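Disulfide bond protein A (Staphylococcus aureus, PDB 3BCI) probably acts as a thiol:disulfide oxidoreductase of the DsbA subfamily, using a redox-active cysteine pair in a thioredoxin fold to help proteins form disulfide bonds. Local coordinates at residues A[16-22]-A[51-57]. Residues are numbered along the deposited sequence; the frame is centred on the assembly and turned at random.
Sequences VVYGDYK and FVNLAFL
With CG trans to the backbone nitrogen (chi1 -172°), Asp20 swings its carboxylate across to the 54-57 loop, while Phe51, its CG likewise trans (chi1 180°), brings its ring against the backbone of Gly19 and Asp20, CZ 3.9 Å from Asp20 N. The contact joins the two parallel strands, 14-19 and 48-53, of the beta-alpha-beta unit of the thioredoxin fold and the loops that follow them; helix 24-42, with the Cys23-Cys26 disulfide at its N-terminal end, links the strands. Val52 N to Val17 O (2.9 Å) and Gly19 N to Val52 O pair the strands, and Leu54 N to Gly19 O continues the pairing into the loop. Gly19, with no side chain, lets the Phe51 ring close on the backbone, and its extended conformation is easy only for glycine. On the face bearing Tyr18 and Val52 the two side chains lie alongside each other, pointing the same way, and beta-branched Val52 sets CB 3.5 Å from Tyr18 CD1; helix 130-144 covers this face. On the face bearing Phe51, the Tyr21 ring takes Phe51 CE2 over one side, the planes inclined at 44°, while Tyr21 OH bonds to Ser68 and Gln83.

Beyond the strands, two carboxylate oxygens let Asp20 hold its own Asx turn, OD1 accepting from Lys22 N, and the 54-57 loop, OD2 receiving Phe56 N (2.9 Å), a weak bond from Leu57 N, and a bond with Ser61 OG. A water donates to Asp20 OD1 and accepts from Asn53 ND2. Asn53 OD1 closes a second Asx turn with Ala55 N. Lys22, also salt-bridged to Asp60, is long enough to carry NZ to 2.8 Å from Leu57 O.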
# COMPACT_ATOMS: atom_id res chain seq x y z
N VAL A 16 -8.21 -6.64 -2.23
CA VAL A 16 -7.83 -5.80 -1.10
C VAL A 16 -6.78 -6.50 -0.24
O VAL A 16 -6.94 -7.67 0.14
CB VAL A 16 -9.03 -5.48 -0.19
CG1 VAL A 16 -8.59 -4.56 0.95
CG2 VAL A 16 -10.15 -4.83 -1.00
N VAL A 17 -5.70 -5.79 0.04
CA VAL A 17 -4.63 -6.32 0.88
C VAL A 17 -4.52 -5.41 2.09
O VAL A 17 -4.39 -4.19 1.95
CB VAL A 17 -3.27 -6.36 0.14
CG1 VAL A 17 -2.13 -6.68 1.13
CG2 VAL A 17 -3.30 -7.42 -0.95
N TYR A 18 -4.62 -6.00 3.28
CA TYR A 18 -4.52 -5.26 4.53
C TYR A 18 -3.11 -5.43 5.07
O TYR A 18 -2.59 -6.54 5.10
CB TYR A 18 -5.53 -5.80 5.55
CG TYR A 18 -6.97 -5.49 5.22
CD1 TYR A 18 -7.54 -4.28 5.62
CD2 TYR A 18 -7.76 -6.41 4.53
CE1 TYR A 18 -8.88 -4.00 5.35
CE2 TYR A 18 -9.09 -6.14 4.25
CZ TYR A 18 -9.65 -4.94 4.66
OH TYR A 18 -10.98 -4.69 4.43
N GLY A 19 -2.49 -4.33 5.50
CA GLY A 19 -1.15 -4.42 6.03
C GLY A 19 -0.59 -3.15 6.61
O GLY A 19 -1.32 -2.25 7.03
N ASP A 20 0.74 -3.07 6.64
CA ASP A 20 1.45 -1.92 7.18
C ASP A 20 2.85 -1.99 6.58
O ASP A 20 3.43 -3.08 6.50
CB ASP A 20 1.53 -2.03 8.71
CG ASP A 20 2.10 -0.78 9.36
OD1 ASP A 20 3.10 -0.24 8.85
OD2 ASP A 20 1.56 -0.34 10.40
N TYR A 21 3.39 -0.86 6.15
CA TYR A 21 4.72 -0.84 5.55
C TYR A 21 5.81 -1.29 6.52
O TYR A 21 6.90 -1.68 6.10
CB TYR A 21 5.05 0.56 5.02
CG TYR A 21 4.34 0.91 3.74
CD1 TYR A 21 4.59 0.20 2.57
CD2 TYR A 21 3.39 1.94 3.70
CE1 TYR A 21 3.92 0.50 1.39
CE2 TYR A 21 2.71 2.24 2.52
CZ TYR A 21 2.98 1.51 1.37
OH TYR A 21 2.31 1.79 0.20
N LYS A 22 5.52 -1.25 7.82
CA LYS A 22 6.49 -1.66 8.83
C LYS A 22 6.37 -3.13 9.21
O LYS A 22 7.16 -3.65 9.99
CB LYS A 22 6.30 -0.82 10.10
CG LYS A 22 6.54 0.67 9.90
CD LYS A 22 6.55 1.43 11.23
CE LYS A 22 7.80 1.13 12.04
NZ LYS A 22 7.75 1.80 13.37
N PHE A 51 -4.83 -1.15 -1.22
CA PHE A 51 -3.98 -1.47 -0.07
C PHE A 51 -4.55 -0.68 1.10
O PHE A 51 -4.69 0.54 1.02
CB PHE A 51 -2.53 -1.05 -0.34
CG PHE A 51 -1.59 -1.34 0.80
CD1 PHE A 51 -1.28 -2.65 1.15
CD2 PHE A 51 -1.02 -0.30 1.54
CE1 PHE A 51 -0.42 -2.92 2.21
CE2 PHE A 51 -0.16 -0.56 2.60
CZ PHE A 51 0.14 -1.87 2.94
N VAL A 52 -4.92 -1.38 2.17
CA VAL A 52 -5.47 -0.71 3.35
C VAL A 52 -4.42 -0.83 4.44
O VAL A 52 -4.15 -1.93 4.93
CB VAL A 52 -6.78 -1.38 3.82
CG1 VAL A 52 -7.33 -0.63 5.03
CG2 VAL A 52 -7.81 -1.36 2.69
N ASN A 53 -3.84 0.30 4.81
CA ASN A 53 -2.78 0.37 5.81
C ASN A 53 -3.31 0.58 7.23
O ASN A 53 -3.85 1.64 7.54
CB ASN A 53 -1.84 1.51 5.46
CG ASN A 53 -0.51 1.43 6.16
OD1 ASN A 53 -0.43 1.03 7.33
ND2 ASN A 53 0.55 1.82 5.46
N LEU A 54 -3.15 -0.43 8.09
CA LEU A 54 -3.63 -0.31 9.46
C LEU A 54 -2.79 0.67 10.30
O LEU A 54 -3.23 1.10 11.37
CB LEU A 54 -3.67 -1.68 10.15
CG LEU A 54 -4.90 -2.56 9.90
CD1 LEU A 54 -4.89 -3.08 8.46
CD2 LEU A 54 -4.91 -3.72 10.88
N ALA A 55 -1.61 1.03 9.81
CA ALA A 55 -0.71 1.96 10.50
C ALA A 55 -0.71 1.69 12.00
O ALA A 55 -1.00 2.59 12.79
CB ALA A 55 -1.14 3.40 10.23
N PHE A 56 -0.37 0.47 12.39
CA PHE A 56 -0.40 0.08 13.79
C PHE A 56 0.94 -0.24 14.43
O PHE A 56 0.99 -0.58 15.61
CB PHE A 56 -1.31 -1.15 13.94
CG PHE A 56 -0.73 -2.41 13.36
CD1 PHE A 56 -0.14 -3.37 14.18
CD2 PHE A 56 -0.76 -2.64 11.98
CE1 PHE A 56 0.42 -4.54 13.64
CE2 PHE A 56 -0.21 -3.80 11.44
CZ PHE A 56 0.38 -4.75 12.26
N LEU A 57 2.03 -0.12 13.68
CA LEU A 57 3.34 -0.44 14.22
C LEU A 57 4.24 0.74 14.61
O LEU A 57 5.46 0.66 14.49
CB LEU A 57 4.08 -1.36 13.24
CG LEU A 57 3.41 -2.74 13.10
CD1 LEU A 57 4.09 -3.55 12.01
CD2 LEU A 57 3.48 -3.47 14.45
O HOH W 1 2.91 2.25 7.27